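Local coordinates for protein benzoate transport porin BenP (Acinetobacter baumannii AB307-0294, PDB 5DL8) that probably forms an outer-membrane channel of the OprD porin family, through which small molecules such as benzoate are thought to enter the cell, at residues A[49-63]-A[75-89]. Numbering follows the deposited sequence.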
loop_
_atom_site.group_PDB
_atom_site.type_symbol
_atom_site.label_atom_id
_atom_site.label_comp_id
_atom_site.label_asym_id
_atom_site.label_seq_id
_atom_site.Cartn_x
_atom_site.Cartn_y
_atom_site.Cartn_z
ATOM N N SER A 49 12.153 9.759 -12.214
ATOM C CA SER A 49 11.617 10.969 -12.849
ATOM C C SER A 49 11.356 12.090 -11.779
ATOM O O SER A 49 11.397 11.857 -10.514
ATOM C CB SER A 49 10.265 10.631 -13.497
ATOM O OG SER A 49 9.375 10.038 -12.514
ATOM N N TRP A 50 11.015 13.235 -12.362
ATOM C CA TRP A 50 10.587 14.453 -11.748
ATOM C C TRP A 50 9.288 14.687 -12.441
ATOM O O TRP A 50 9.231 14.772 -13.709
ATOM C CB TRP A 50 11.567 15.676 -12.056
ATOM C CG TRP A 50 11.266 16.890 -11.232
ATOM C CD1 TRP A 50 10.773 16.896 -9.935
ATOM C CD2 TRP A 50 11.346 18.245 -11.635
ATOM N NE1 TRP A 50 10.579 18.163 -9.521
ATOM C CE2 TRP A 50 10.916 19.019 -10.542
ATOM C CE3 TRP A 50 11.750 18.883 -12.816
ATOM C CZ2 TRP A 50 10.894 20.398 -10.562
ATOM C CZ3 TRP A 50 11.688 20.291 -12.894
ATOM C CH2 TRP A 50 11.242 21.039 -11.742
ATOM N N SER A 51 8.257 14.856 -11.620
ATOM C CA SER A 51 6.909 15.116 -12.134
ATOM C C SER A 51 6.111 16.063 -11.262
ATOM O O SER A 51 6.407 16.148 -10.041
ATOM C CB SER A 51 6.157 13.799 -12.389
ATOM O OG SER A 51 6.064 13.007 -11.241
ATOM N N GLN A 52 5.144 16.748 -11.902
ATOM C CA GLN A 52 4.144 17.584 -11.200
ATOM C C GLN A 52 2.764 17.056 -11.504
ATOM O O GLN A 52 2.486 16.781 -12.688
ATOM C CB GLN A 52 4.199 19.049 -11.629
ATOM C CG GLN A 52 3.181 19.942 -10.995
ATOM C CD GLN A 52 3.454 20.083 -9.483
ATOM O OE1 GLN A 52 4.580 20.386 -9.058
ATOM N NE2 GLN A 52 2.450 19.843 -8.676
ATOM N N ALA A 53 1.938 16.903 -10.436
ATOM C CA ALA A 53 0.588 16.351 -10.546
ATOM C C ALA A 53 -0.428 17.269 -9.873
ATOM O O ALA A 53 -0.075 18.051 -8.977
ATOM C CB ALA A 53 0.511 14.958 -9.897
ATOM N N ALA A 54 -1.663 17.203 -10.375
ATOM C CA ALA A 54 -2.848 17.819 -9.786
ATOM C C ALA A 54 -3.988 16.752 -9.813
ATOM O O ALA A 54 -4.102 16.013 -10.773
ATOM C CB ALA A 54 -3.292 19.063 -10.514
ATOM N N SER A 55 -4.748 16.699 -8.710
ATOM C CA SER A 55 -5.785 15.710 -8.526
ATOM C C SER A 55 -6.965 16.226 -7.759
ATOM O O SER A 55 -6.825 17.114 -6.919
ATOM C CB SER A 55 -5.258 14.506 -7.757
ATOM O OG SER A 55 -4.167 13.897 -8.401
ATOM N N LEU A 56 -8.109 15.630 -8.040
ATOM C CA LEU A 56 -9.335 15.945 -7.341
ATOM C C LEU A 56 -10.177 14.666 -7.050
ATOM O O LEU A 56 -10.273 13.769 -7.912
ATOM C CB LEU A 56 -10.132 16.924 -8.212
ATOM C CG LEU A 56 -11.415 17.498 -7.587
ATOM C CD1 LEU A 56 -11.058 18.245 -6.326
ATOM C CD2 LEU A 56 -12.136 18.348 -8.600
ATOM N N PHE A 57 -10.661 14.572 -5.822
ATOM C CA PHE A 57 -11.417 13.404 -5.297
ATOM C C PHE A 57 -12.732 13.908 -4.652
ATOM O O PHE A 57 -12.764 14.868 -3.864
ATOM C CB PHE A 57 -10.636 12.589 -4.226
ATOM C CG PHE A 57 -9.284 12.148 -4.692
ATOM C CD1 PHE A 57 -8.174 12.987 -4.521
ATOM C CD2 PHE A 57 -9.120 10.953 -5.375
ATOM C CE1 PHE A 57 -6.924 12.616 -4.990
ATOM C CE2 PHE A 57 -7.865 10.553 -5.819
ATOM C CZ PHE A 57 -6.779 11.399 -5.675
ATOM N N TYR A 58 -13.809 13.260 -5.030
ATOM C CA TYR A 58 -15.115 13.614 -4.604
ATOM C C TYR A 58 -15.808 12.384 -4.026
ATOM O O TYR A 58 -15.776 11.276 -4.646
ATOM C CB TYR A 58 -15.895 14.152 -5.768
ATOM C CG TYR A 58 -17.370 14.346 -5.436
ATOM C CD1 TYR A 58 -17.809 15.416 -4.611
ATOM C CD2 TYR A 58 -18.346 13.452 -5.947
ATOM C CE1 TYR A 58 -19.168 15.566 -4.334
ATOM C CE2 TYR A 58 -19.672 13.631 -5.693
ATOM C CZ TYR A 58 -20.065 14.671 -4.899
ATOM O OH TYR A 58 -21.365 14.751 -4.651
ATOM N N LYS A 59 -16.414 12.592 -2.850
ATOM C CA LYS A 59 -17.263 11.603 -2.228
ATOM C C LYS A 59 -18.510 12.159 -1.711
ATOM O O LYS A 59 -18.494 12.829 -0.664
ATOM C CB LYS A 59 -16.616 11.069 -0.992
ATOM C CG LYS A 59 -15.300 10.410 -1.221
ATOM C CD LYS A 59 -14.752 9.888 0.092
ATOM C CE LYS A 59 -15.769 8.948 0.698
ATOM N NZ LYS A 59 -15.036 8.075 1.641
ATOM N N SER A 60 -19.608 11.811 -2.341
ATOM C CA SER A 60 -20.886 12.303 -1.866
ATOM C C SER A 60 -21.292 11.833 -0.461
ATOM O O SER A 60 -20.957 10.748 0.002
ATOM C CB SER A 60 -22.029 12.012 -2.848
ATOM O OG SER A 60 -22.484 10.681 -2.743
ATOM N N LYS A 61 -22.058 12.688 0.201
ATOM C CA LYS A 61 -22.876 12.206 1.305
ATOM C C LYS A 61 -23.809 11.092 0.780
ATOM O O LYS A 61 -24.128 10.997 -0.423
ATOM C CB LYS A 61 -23.706 13.347 1.945
ATOM C CG LYS A 61 -24.851 13.921 1.096
ATOM C CD LYS A 61 -25.573 15.092 1.816
ATOM C CE LYS A 61 -26.196 16.129 0.865
ATOM N NZ LYS A 61 -26.717 17.355 1.537
ATOM N N MET A 62 -24.243 10.269 1.714
ATOM C CA MET A 62 -25.294 9.293 1.433
ATOM C C MET A 62 -26.645 9.997 1.450
ATOM O O MET A 62 -27.007 10.693 2.380
ATOM C CB MET A 62 -25.224 8.103 2.399
ATOM C CG MET A 62 -23.993 7.214 2.204
ATOM S SD MET A 62 -23.493 6.697 0.515
ATOM C CE MET A 62 -24.803 5.501 0.154
ATOM N N HIS A 63 -27.399 9.850 0.395
ATOM C CA HIS A 63 -28.660 10.551 0.336
ATOM C C HIS A 63 -29.777 9.607 0.642
ATOM O O HIS A 63 -29.887 8.574 0.033
ATOM C CB HIS A 63 -28.898 11.108 -1.042
ATOM C CG HIS A 63 -28.253 12.429 -1.300
ATOM N ND1 HIS A 63 -26.903 12.561 -1.632
ATOM C CD2 HIS A 63 -28.794 13.671 -1.366
ATOM C CE1 HIS A 63 -26.642 13.837 -1.851
ATOM N NE2 HIS A 63 -27.772 14.525 -1.701
ATOM N N THR A 75 -30.368 4.277 0.880
ATOM C CA THR A 75 -29.528 5.490 0.595
ATOM C C THR A 75 -28.750 5.314 -0.699
ATOM O O THR A 75 -28.420 4.200 -1.056
ATOM C CB THR A 75 -28.545 5.885 1.742
ATOM O OG1 THR A 75 -27.644 4.797 2.005
ATOM C CG2 THR A 75 -29.277 6.200 3.023
ATOM N N ILE A 76 -28.541 6.423 -1.426
ATOM C CA ILE A 76 -27.729 6.449 -2.666
ATOM C C ILE A 76 -26.629 7.528 -2.574
ATOM O O ILE A 76 -26.822 8.583 -1.958
ATOM C CB ILE A 76 -28.539 6.719 -3.967
ATOM C CG1 ILE A 76 -29.562 7.863 -3.746
ATOM C CG2 ILE A 76 -29.221 5.451 -4.449
ATOM C CD1 ILE A 76 -29.812 8.741 -4.961
ATOM N N GLY A 77 -25.485 7.237 -3.168
ATOM C CA GLY A 77 -24.491 8.262 -3.424
ATOM C C GLY A 77 -23.626 7.919 -4.594
ATOM O O GLY A 77 -23.826 6.940 -5.285
ATOM N N ALA A 78 -22.611 8.726 -4.785
ATOM C CA ALA A 78 -21.602 8.510 -5.807
ATOM C C ALA A 78 -20.263 9.146 -5.434
ATOM O O ALA A 78 -20.202 10.150 -4.648
ATOM C CB ALA A 78 -22.074 9.048 -7.142
ATOM N N ASP A 79 -19.218 8.534 -5.969
ATOM C CA ASP A 79 -17.906 9.065 -5.819
ATOM C C ASP A 79 -17.299 9.230 -7.218
ATOM O O ASP A 79 -17.752 8.635 -8.188
ATOM C CB ASP A 79 -16.981 8.123 -5.081
ATOM C CG ASP A 79 -17.417 7.769 -3.634
ATOM O OD1 ASP A 79 -18.076 8.480 -2.910
ATOM O OD2 ASP A 79 -16.924 6.763 -3.198
ATOM N N ALA A 80 -16.217 9.988 -7.280
ATOM C CA ALA A 80 -15.456 10.142 -8.536
ATOM C C ALA A 80 -14.066 10.742 -8.293
ATOM O O ALA A 80 -13.820 11.388 -7.274
ATOM C CB ALA A 80 -16.250 10.982 -9.504
ATOM N N SER A 81 -13.159 10.509 -9.239
ATOM C CA SER A 81 -11.768 10.949 -9.084
ATOM C C SER A 81 -11.166 11.327 -10.436
ATOM O O SER A 81 -11.593 10.803 -11.469
ATOM C CB SER A 81 -10.919 9.822 -8.414
ATOM O OG SER A 81 -10.722 8.699 -9.267
ATOM N N VAL A 82 -10.122 12.176 -10.400
ATOM C CA VAL A 82 -9.312 12.478 -11.542
ATOM C C VAL A 82 -7.934 12.828 -11.020
ATOM O O VAL A 82 -7.787 13.470 -9.948
ATOM C CB VAL A 82 -9.962 13.617 -12.380
ATOM C CG1 VAL A 82 -10.073 14.915 -11.546
ATOM C CG2 VAL A 82 -9.163 13.886 -13.671
ATOM N N GLN A 83 -6.907 12.286 -11.674
ATOM C CA GLN A 83 -5.503 12.537 -11.291
ATOM C C GLN A 83 -4.686 12.675 -12.551
ATOM O O GLN A 83 -4.841 11.907 -13.498
ATOM C CB GLN A 83 -4.927 11.374 -10.473
ATOM C CG GLN A 83 -5.736 10.786 -9.290
ATOM C CD GLN A 83 -5.079 9.519 -8.740
ATOM O OE1 GLN A 83 -3.967 9.513 -8.159
ATOM N NE2 GLN A 83 -5.737 8.386 -9.029
ATOM N N TYR A 84 -3.824 13.680 -12.575
ATOM C CA TYR A 84 -3.077 14.049 -13.768
ATOM C C TYR A 84 -1.698 14.462 -13.387
ATOM O O TYR A 84 -1.557 15.329 -12.516
ATOM C CB TYR A 84 -3.746 15.205 -14.449
ATOM C CG TYR A 84 -3.018 15.648 -15.664
ATOM C CD1 TYR A 84 -2.891 14.772 -16.782
ATOM C CD2 TYR A 84 -2.451 16.943 -15.753
ATOM C CE1 TYR A 84 -2.239 15.170 -17.939
ATOM C CE2 TYR A 84 -1.810 17.347 -16.930
ATOM C CZ TYR A 84 -1.729 16.457 -18.014
ATOM O OH TYR A 84 -0.994 16.780 -19.110
ATOM N N ALA A 85 -0.684 13.857 -14.035
ATOM C CA ALA A 85 0.712 14.203 -13.820
ATOM C C ALA A 85 1.431 14.489 -15.177
ATOM O O ALA A 85 1.187 13.826 -16.176
ATOM C CB ALA A 85 1.434 13.093 -13.149
ATOM N N VAL A 86 2.330 15.486 -15.158
ATOM C CA VAL A 86 3.260 15.775 -16.243
ATOM C C VAL A 86 4.691 15.460 -15.876
ATOM O O VAL A 86 5.152 15.875 -14.792
ATOM C CB VAL A 86 3.198 17.273 -16.568
ATOM C CG1 VAL A 86 4.182 17.681 -17.679
ATOM C CG2 VAL A 86 1.819 17.546 -17.113
ATOM N N ARG A 87 5.392 14.714 -16.754
ATOM C CA ARG A 87 6.825 14.541 -16.584
ATOM C C ARG A 87 7.615 15.852 -16.842
ATOM O O ARG A 87 7.467 16.489 -17.858
ATOM C CB ARG A 87 7.395 13.479 -17.511
ATOM C CG ARG A 87 8.873 13.235 -17.233
ATOM C CD ARG A 87 9.393 11.870 -17.750
ATOM N NE ARG A 87 9.004 11.566 -19.064
ATOM C CZ ARG A 87 9.528 12.158 -20.190
ATOM N NH1 ARG A 87 10.496 13.083 -20.152
ATOM N NH2 ARG A 87 9.081 11.810 -21.397
ATOM N N LEU A 88 8.517 16.207 -15.959
ATOM C CA LEU A 88 9.369 17.380 -16.160
ATOM C C LEU A 88 10.804 17.101 -16.500
ATOM O O LEU A 88 11.478 17.984 -17.083
ATOM C CB LEU A 88 9.384 18.247 -14.851
ATOM C CG LEU A 88 8.052 18.736 -14.257
ATOM C CD1 LEU A 88 8.221 19.229 -12.785
ATOM C CD2 LEU A 88 7.485 19.848 -15.128
ATOM N N SER A 89 11.335 16.006 -16.007
ATOM C CA SER A 89 12.700 15.649 -16.261
ATOM C C SER A 89 12.773 15.122 -17.711
ATOM O O SER A 89 11.770 14.818 -18.359
ATOM C CB SER A 89 13.163 14.536 -15.300
ATOM O OG SER A 89 12.304 13.439 -15.376
HETATM O O HOH W 1 -3.031 11.769 -7.002
#
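Leu-88 lays its CD1 methyl over one face of the Trp-50 indole, almost on the normal of the six-membered ring, a CH-pi contact between two apolar surface side chains, although the pair is modelled rather tightly and its exact spacing is doubtful. The indole stands there because CG is anti to the backbone N (chi1 -170°), and its NE1 is held by Asn-32 of strand 25-39. On the same face of the sheet, Leu-56 CB meets Val-82 CG1 at 3.9 Å; branched aliphatics suit a surface probably turned to lipid.

The other face is more polar. With CG beside its backbone N (chi1 -54°), the Phe-57 ring swings toward the neighbouring strand and crosses Gln-83 at a slant, ring and amide planes 52° apart, with CZ 3.8 Å from Gln-83 CG. A water lying in the ring plane at its edge donates to Gln-83 OE1 (2.7 Å) and also bonds Ser-55 OG, while Leu-149 N gives OE1 a second partner. Lys-59 and Asp-79 run side by side, but the carboxylate makes its salt bridge with Lys-120 of strand 107-123.

Paired backbone bonds join Gln-52 to Val-86 and continue to Tyr-58 with Ala-80. Where the strand gives way to a loop, Ser-60 OG accepts from Ala-78 N at 2.8 Å, standing in for a main-chain carbonyl before pairing resumes at His-63 and Ile-76. Antiparallel neighbours with an apolar outer face and a polar inner one are characteristic of the porin beta-barrel wall.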